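Local coordinates for BDI_3064 protein (Parabacteroides distasonis ATCC 8503, PDB 5Z06) that hydrolyses linear beta-1,2-glucan and beta-1,2-glucooligosaccharides as an exo-type glycosidase, releasing sophorose from the non-reducing end of the chain, at residues 291-296 / 670-674; 611-617 / 630-634. The contacts are given in a common frame with arbitrary orientation. Residue numbers count along the deposited sequence, not the author numbering.

Contact 1 of 2, residues 291-296 / 670-674; sequences VQEANF and PVTVM
Thr672 lies against the helical turn from Gln292 to Phe296 and shows how two helices, in a fold consistent with the (alpha/alpha)6 barrel of GH144 enzymes, can pack closely through a small polar side chain. Both segments are helical, 670-674 being kinked where the N atoms of Pro670 and Val671 lack bonds to the preceding turn; their axes approach to 8.2 Å and cross obliquely, N-to-C directions 138° apart (signed crossing angle -138°). The register sets Gln292 opposite Thr672, with CA atoms only 4.2 Å apart. With chi1 m, Thr672 OG1 donates to Gln292 O at 2.9 Å, the same carbonyl that accepts Phe296 N at 2.9 Å, so the hydroxyl is satisfied without breaking the helix. Gln292 (m, t, chi3 -71°) returns the bond, its NE2 donating to Thr672 O at 3.0 Å; NE2 also bonds to Glu676 and OE1 to Arg679, both on the helix of Thr672. Thr672 also touches Ala332 and Ala335 of helix 323-338. Val291 CG1 meets Val671 CG1 at 3.5 Å, both valines being t. Asn295 (m) turns its amide back along its own helix, ND2 donating to Val291 O at 2.7 Å and lying 3.6 Å from Val671 CG1.

Contact 2 of 2, residues 611-617 / 630-634; sequences MAPTGAL and ALRNY
This is a buried, mainly apolar contact between residues 611-617, an extended stretch leading into a short helical turn that runs to Leu617, and the helical segment 630-634, in the helical, glucoamylase-like part of the chain and separated by only 12 residues. Met611 and Ala612 are extended (phi/psi -121/124° and -97/116°); Pro613 then adopts helical angles (-52/-28°), and the helical turn follows, with Leu617 N bonded to Pro613 O at 3.1 Å. Tyr634 (chi1 m, chi2 -20°) points its CA-to-CB bond at the turn and reaches across it. Its CE2 lies 3.6 Å from Pro613 CA and 3.8 Å from Pro613 CB, its OH 3.5 Å from Met611 CG, and Leu617 CD1 comes to the ring edge, 4.1 Å from Tyr634 CD2. The example illustrates a short helical turn packed on the following helix, 624-636, within the glucoamylase-like region, where small residues permit close approach: Ala616 CB and Ala630 CB are 3.4 Å apart, with their CA atoms at 6.3 Å. One step on, Leu617 (m, t) sets CD2 3.5 Å from Leu631 CB. Ser627, on the same helix as Ala630, also bonds to the carbonyl of Ala616. The polar tip of Tyr634 is accommodated by a buried water, 2.7 Å from Tyr634 OH, which donates to Ala612 O at 2.7 Å and accepts from Ala616 N at 3.0 Å; Tyr634 OH has a further, weak bond to the carbonyl of Trp586.

In the fold
The principle at work is that a long-range and a short-range contact can share one continuous core. Along the chain the order is 291-296, 611-617, 630-634, 670-674, so contact 2, a short-range pairing, falls within the 373 residues spanned by contact 1. Their centres are about 12 Å apart, and each lies about 14 Å from the centre of the chain. Helix 284-297 meets helix 624-636 where Val291 CG2 packs on Leu631 CD2 at 3.7 Å; helix 665-680 meets the 611-617 turn where Val671 CG1 packs on Leu617 CB at 3.7 Å, so the two valines that touch in contact 1 each also pack on a leucine of contact 2, making one continuous apolar core.

Contact 1 of 2, residues 291-296 / 670-674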
ATOM      1  N   VAL A 291      -9.026   9.578 -10.006  1.00 25.23           N
ATOM      2  CA  VAL A 291      -7.823   8.874  -9.582  1.00 25.25           C
ATOM      3  C   VAL A 291      -6.985   9.768  -8.671  1.00 25.21           C
ATOM      4  O   VAL A 291      -6.525   9.331  -7.633  1.00 25.03           O
ATOM      5  CB  VAL A 291      -7.015   8.359 -10.772  1.00 24.42           C
ATOM      6  CG1 VAL A 291      -5.679   7.765 -10.315  1.00 24.66           C
ATOM      7  CG2 VAL A 291      -7.817   7.293 -11.502  1.00 25.09           C
ATOM      8  N   GLN A 292      -6.811  11.020  -9.065  1.00 26.04           N
ATOM      9  CA  GLN A 292      -6.082  11.960  -8.263  1.00 25.55           C
ATOM     10  C   GLN A 292      -6.734  12.095  -6.898  1.00 27.17           C
ATOM     11  O   GLN A 292      -6.047  12.093  -5.886  1.00 27.34           O
ATOM     12  CB  GLN A 292      -6.074  13.326  -8.934  1.00 26.63           C
ATOM     13  CG  GLN A 292      -5.119  13.445 -10.091  1.00 25.96           C
ATOM     14  CD  GLN A 292      -4.951  14.889 -10.505  1.00 25.73           C
ATOM     15  OE1 GLN A 292      -5.864  15.488 -11.061  1.00 26.99           O
ATOM     16  NE2 GLN A 292      -3.775  15.456 -10.235  1.00 25.21           N
ATOM     17  N   GLU A 293      -8.065  12.209  -6.885  1.00 25.95           N
ATOM     18  CA  GLU A 293      -8.810  12.407  -5.660  1.00 27.67           C
ATOM     19  C   GLU A 293      -8.720  11.218  -4.744  1.00 25.41           C
ATOM     20  O   GLU A 293      -8.432  11.369  -3.567  1.00 24.91           O
ATOM     21  CB  GLU A 293     -10.286  12.694  -5.952  1.00 30.29           C
ATOM     22  CG  GLU A 293     -11.195  12.823  -4.730  1.00 32.31           C
ATOM     23  CD  GLU A 293     -12.662  12.537  -5.066  1.00 37.12           C
ATOM     24  OE1 GLU A 293     -13.047  12.519  -6.276  1.00 36.95           O
ATOM     25  OE2 GLU A 293     -13.440  12.313  -4.111  1.00 40.44           O
ATOM     26  N   ALA A 294      -9.003  10.039  -5.265  1.00 24.40           N
ATOM     27  CA  ALA A 294      -8.962   8.846  -4.438  1.00 24.62           C
ATOM     28  C   ALA A 294      -7.586   8.660  -3.778  1.00 24.22           C
ATOM     29  O   ALA A 294      -7.497   8.274  -2.621  1.00 23.72           O
ATOM     30  CB  ALA A 294      -9.317   7.627  -5.255  1.00 24.56           C
ATOM     31  N   ASN A 295      -6.530   8.924  -4.532  1.00 24.29           N
ATOM     32  CA  ASN A 295      -5.185   8.788  -4.001  1.00 24.95           C
ATOM     33  C   ASN A 295      -4.920   9.887  -2.987  1.00 24.80           C
ATOM     34  O   ASN A 295      -4.324   9.654  -1.971  1.00 26.56           O
ATOM     35  CB  ASN A 295      -4.180   8.818  -5.115  1.00 25.14           C
ATOM     36  CG  ASN A 295      -4.080   7.495  -5.846  1.00 25.70           C
ATOM     37  OD1 ASN A 295      -3.424   6.590  -5.386  1.00 27.03           O
ATOM     38  ND2 ASN A 295      -4.684   7.410  -7.022  1.00 25.06           N
ATOM     39  N   PHE A 296      -5.392  11.092  -3.265  1.00 26.43           N
ATOM     40  CA  PHE A 296      -5.292  12.202  -2.322  1.00 26.27           C
ATOM     41  C   PHE A 296      -5.897  11.858  -0.952  1.00 26.29           C
ATOM     42  O   PHE A 296      -5.353  12.226   0.093  1.00 26.60           O
ATOM     43  CB  PHE A 296      -5.964  13.424  -2.943  1.00 26.82           C
ATOM     44  CG  PHE A 296      -6.365  14.465  -1.978  1.00 26.98           C
ATOM     45  CD1 PHE A 296      -7.602  14.400  -1.346  1.00 28.68           C
ATOM     46  CD2 PHE A 296      -5.535  15.542  -1.725  1.00 28.44           C
ATOM     47  CE1 PHE A 296      -8.000  15.385  -0.460  1.00 29.25           C
ATOM     48  CE2 PHE A 296      -5.939  16.545  -0.853  1.00 29.03           C
ATOM     49  CZ  PHE A 296      -7.170  16.470  -0.224  1.00 29.26           C
ATOM     50  N   PRO A 670       2.387   9.679  -5.617  1.00 25.60           N
ATOM     51  CA  PRO A 670       2.973   9.911  -6.927  1.00 25.80           C
ATOM     52  C   PRO A 670       1.964   9.911  -8.034  1.00 24.08           C
ATOM     53  O   PRO A 670       2.153  10.610  -9.024  1.00 24.30           O
ATOM     54  CB  PRO A 670       3.948   8.748  -7.079  1.00 26.15           C
ATOM     55  CG  PRO A 670       4.487   8.651  -5.698  1.00 26.67           C
ATOM     56  CD  PRO A 670       3.241   8.778  -4.833  1.00 26.05           C
ATOM     57  N   VAL A 671       0.888   9.161  -7.862  1.00 23.73           N
ATOM     58  CA  VAL A 671      -0.129   9.102  -8.897  1.00 25.25           C
ATOM     59  C   VAL A 671      -0.816  10.471  -8.999  1.00 24.26           C
ATOM     60  O   VAL A 671      -0.890  11.066 -10.080  1.00 22.93           O
ATOM     61  CB  VAL A 671      -1.142   7.990  -8.614  1.00 26.42           C
ATOM     62  CG1 VAL A 671      -2.264   8.003  -9.667  1.00 26.99           C
ATOM     63  CG2 VAL A 671      -0.414   6.643  -8.569  1.00 25.73           C
ATOM     64  N   THR A 672      -1.274  10.979  -7.868  1.00 24.45           N
ATOM     65  CA  THR A 672      -1.899  12.307  -7.853  1.00 24.89           C
ATOM     66  C   THR A 672      -0.946  13.344  -8.423  1.00 24.88           C
ATOM     67  O   THR A 672      -1.311  14.126  -9.282  1.00 26.51           O
ATOM     68  CB  THR A 672      -2.288  12.697  -6.435  1.00 25.32           C
ATOM     69  OG1 THR A 672      -3.180  11.705  -5.914  1.00 26.84           O
ATOM     70  CG2 THR A 672      -2.977  14.095  -6.383  1.00 25.78           C
ATOM     71  N   VAL A 673       0.295  13.304  -7.957  1.00 26.35           N
ATOM     72  CA  VAL A 673       1.245  14.356  -8.221  1.00 24.80           C
ATOM     73  C   VAL A 673       1.673  14.344  -9.666  1.00 24.72           C
ATOM     74  O   VAL A 673       1.703  15.386 -10.306  1.00 23.64           O
ATOM     75  CB  VAL A 673       2.482  14.210  -7.327  1.00 25.75           C
ATOM     76  CG1 VAL A 673       3.606  15.132  -7.804  1.00 26.07           C
ATOM     77  CG2 VAL A 673       2.115  14.527  -5.892  1.00 26.51           C
ATOM     78  N   MET A 674       2.018  13.161 -10.178  1.00 24.14           N
ATOM     79  CA  MET A 674       2.485  13.070 -11.565  1.00 24.11           C
ATOM     80  C   MET A 674       1.341  13.222 -12.536  1.00 23.58           C
ATOM     81  O   MET A 674       1.519  13.768 -13.614  1.00 25.30           O
ATOM     82  CB  MET A 674       3.253  11.775 -11.795  1.00 23.66           C
ATOM     83  CG  MET A 674       4.518  11.749 -10.964  1.00 25.11           C
ATOM     84  SD  MET A 674       5.655  13.028 -11.520  1.00 26.11           S
ATOM     85  CE  MET A 674       6.916  12.027 -12.282  1.00 25.75           C
TER

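Contact 2 of 2, residues 611-617 / 630-634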
ATOM      1  N   MET A 611       1.928  -6.467 -10.558  1.00 27.09           N
ATOM      2  CA  MET A 611       1.891  -5.146 -11.128  1.00 27.55           C
ATOM      3  C   MET A 611       1.367  -4.171 -10.075  1.00 26.81           C
ATOM      4  O   MET A 611       0.280  -4.364  -9.534  1.00 27.92           O
ATOM      5  CB  MET A 611       0.972  -5.149 -12.344  1.00 27.15           C
ATOM      6  CG  MET A 611       1.054  -3.873 -13.175  1.00 27.78           C
ATOM      7  SD  MET A 611       2.700  -3.568 -13.838  1.00 28.48           S
ATOM      8  CE  MET A 611       2.841  -4.968 -14.944  1.00 27.37           C
ATOM      9  N   ALA A 612       2.155  -3.140  -9.801  1.00 25.05           N
ATOM     10  CA  ALA A 612       1.758  -2.072  -8.900  1.00 26.29           C
ATOM     11  C   ALA A 612       1.227  -0.939  -9.767  1.00 24.95           C
ATOM     12  O   ALA A 612       1.979  -0.356 -10.548  1.00 22.82           O
ATOM     13  CB  ALA A 612       2.940  -1.609  -8.063  1.00 26.78           C
ATOM     14  N   PRO A 613      -0.066  -0.607  -9.643  1.00 25.79           N
ATOM     15  CA  PRO A 613      -0.627   0.457 -10.483  1.00 26.85           C
ATOM     16  C   PRO A 613       0.147   1.770 -10.468  1.00 25.17           C
ATOM     17  O   PRO A 613       0.102   2.519 -11.440  1.00 24.14           O
ATOM     18  CB  PRO A 613      -2.026   0.670  -9.901  1.00 28.16           C
ATOM     19  CG  PRO A 613      -2.371  -0.635  -9.288  1.00 27.90           C
ATOM     20  CD  PRO A 613      -1.094  -1.243  -8.805  1.00 28.24           C
ATOM     21  N   THR A 614       0.838   2.047  -9.372  1.00 25.16           N
ATOM     22  CA  THR A 614       1.600   3.279  -9.281  1.00 26.08           C
ATOM     23  C   THR A 614       2.651   3.398 -10.395  1.00 25.64           C
ATOM     24  O   THR A 614       2.976   4.504 -10.804  1.00 23.74           O
ATOM     25  CB  THR A 614       2.223   3.471  -7.889  1.00 25.84           C
ATOM     26  OG1 THR A 614       2.680   4.812  -7.762  1.00 24.50           O
ATOM     27  CG2 THR A 614       3.404   2.512  -7.656  1.00 26.62           C
ATOM     28  N   GLY A 615       3.187   2.266 -10.857  1.00 25.96           N
ATOM     29  CA  GLY A 615       4.143   2.259 -11.977  1.00 25.18           C
ATOM     30  C   GLY A 615       3.688   3.032 -13.194  1.00 25.81           C
ATOM     31  O   GLY A 615       4.308   4.038 -13.583  1.00 25.64           O
ATOM     32  N   ALA A 616       2.572   2.597 -13.782  1.00 25.68           N
ATOM     33  CA  ALA A 616       2.027   3.263 -14.976  1.00 25.44           C
ATOM     34  C   ALA A 616       1.491   4.646 -14.645  1.00 25.41           C
ATOM     35  O   ALA A 616       1.697   5.625 -15.388  1.00 24.47           O
ATOM     36  CB  ALA A 616       0.920   2.435 -15.593  1.00 24.26           C
ATOM     37  N   LEU A 617       0.802   4.731 -13.524  1.00 25.72           N
ATOM     38  CA  LEU A 617      -0.028   5.897 -13.273  1.00 26.41           C
ATOM     39  C   LEU A 617       0.805   7.111 -12.936  1.00 28.34           C
ATOM     40  O   LEU A 617       0.543   8.200 -13.433  1.00 32.87           O
ATOM     41  CB  LEU A 617      -1.037   5.599 -12.185  1.00 25.51           C
ATOM     42  CG  LEU A 617      -2.001   4.478 -12.584  1.00 25.39           C
ATOM     43  CD1 LEU A 617      -2.791   4.062 -11.363  1.00 24.59           C
ATOM     44  CD2 LEU A 617      -2.916   4.910 -13.715  1.00 25.92           C
ATOM     45  N   ALA A 630      -3.512   2.354 -19.013  1.00 26.20           N
ATOM     46  CA  ALA A 630      -3.406   1.625 -17.759  1.00 25.66           C
ATOM     47  C   ALA A 630      -4.511   2.021 -16.813  1.00 25.68           C
ATOM     48  O   ALA A 630      -5.215   1.180 -16.272  1.00 25.99           O
ATOM     49  CB  ALA A 630      -2.064   1.886 -17.112  1.00 26.30           C
ATOM     50  N   LEU A 631      -4.660   3.322 -16.627  1.00 25.56           N
ATOM     51  CA  LEU A 631      -5.692   3.853 -15.755  1.00 25.04           C
ATOM     52  C   LEU A 631      -7.068   3.296 -16.126  1.00 24.46           C
ATOM     53  O   LEU A 631      -7.786   2.793 -15.271  1.00 22.45           O
ATOM     54  CB  LEU A 631      -5.694   5.361 -15.853  1.00 25.07           C
ATOM     55  CG  LEU A 631      -6.461   6.107 -14.792  1.00 25.96           C
ATOM     56  CD1 LEU A 631      -5.986   7.563 -14.784  1.00 26.92           C
ATOM     57  CD2 LEU A 631      -7.974   6.038 -14.985  1.00 25.51           C
ATOM     58  N   ARG A 632      -7.421   3.400 -17.403  1.00 24.68           N
ATOM     59  CA  ARG A 632      -8.713   2.934 -17.882  1.00 24.68           C
ATOM     60  C   ARG A 632      -8.933   1.457 -17.647  1.00 25.94           C
ATOM     61  O   ARG A 632     -10.013   1.048 -17.241  1.00 27.79           O
ATOM     62  CB  ARG A 632      -8.831   3.184 -19.356  1.00 27.17           C
ATOM     63  CG  ARG A 632      -9.054   4.629 -19.738  1.00 27.90           C
ATOM     64  CD  ARG A 632      -9.338   4.660 -21.222  1.00 30.38           C
ATOM     65  NE  ARG A 632      -8.911   5.906 -21.827  1.00 31.32           N
ATOM     66  CZ  ARG A 632      -7.924   6.046 -22.701  1.00 32.19           C
ATOM     67  NH1 ARG A 632      -7.203   4.998 -23.129  1.00 35.47           N
ATOM     68  NH2 ARG A 632      -7.653   7.263 -23.167  1.00 30.43           N
ATOM     69  N   ASN A 633      -7.892   0.664 -17.913  1.00 26.33           N
ATOM     70  CA  ASN A 633      -7.900  -0.753 -17.700  1.00 24.61           C
ATOM     71  C   ASN A 633      -8.033  -1.090 -16.220  1.00 26.71           C
ATOM     72  O   ASN A 633      -8.914  -1.856 -15.817  1.00 24.67           O
ATOM     73  CB  ASN A 633      -6.588  -1.338 -18.221  1.00 25.00           C
ATOM     74  CG  ASN A 633      -6.539  -2.843 -18.122  1.00 24.32           C
ATOM     75  OD1 ASN A 633      -7.554  -3.509 -18.339  1.00 22.66           O
ATOM     76  ND2 ASN A 633      -5.350  -3.390 -17.831  1.00 24.06           N
ATOM     77  N   TYR A 634      -7.145  -0.521 -15.414  1.00 25.84           N
ATOM     78  CA  TYR A 634      -7.153  -0.790 -13.974  1.00 26.56           C
ATOM     79  C   TYR A 634      -8.511  -0.503 -13.337  1.00 25.46           C
ATOM     80  O   TYR A 634      -9.011  -1.289 -12.520  1.00 24.83           O
ATOM     81  CB  TYR A 634      -6.073   0.039 -13.272  1.00 24.93           C
ATOM     82  CG  TYR A 634      -4.661  -0.299 -13.632  1.00 25.08           C
ATOM     83  CD1 TYR A 634      -4.325  -1.519 -14.194  1.00 25.02           C
ATOM     84  CD2 TYR A 634      -3.636   0.599 -13.354  1.00 25.93           C
ATOM     85  CE1 TYR A 634      -3.021  -1.820 -14.520  1.00 26.55           C
ATOM     86  CE2 TYR A 634      -2.332   0.293 -13.639  1.00 26.70           C
ATOM     87  CZ  TYR A 634      -2.030  -0.913 -14.243  1.00 26.29           C
ATOM     88  OH  TYR A 634      -0.742  -1.229 -14.553  1.00 26.51           O
TER
HETATM   89  O   HOH W   1       1.261  -0.035 -13.117  1.00 22.51           O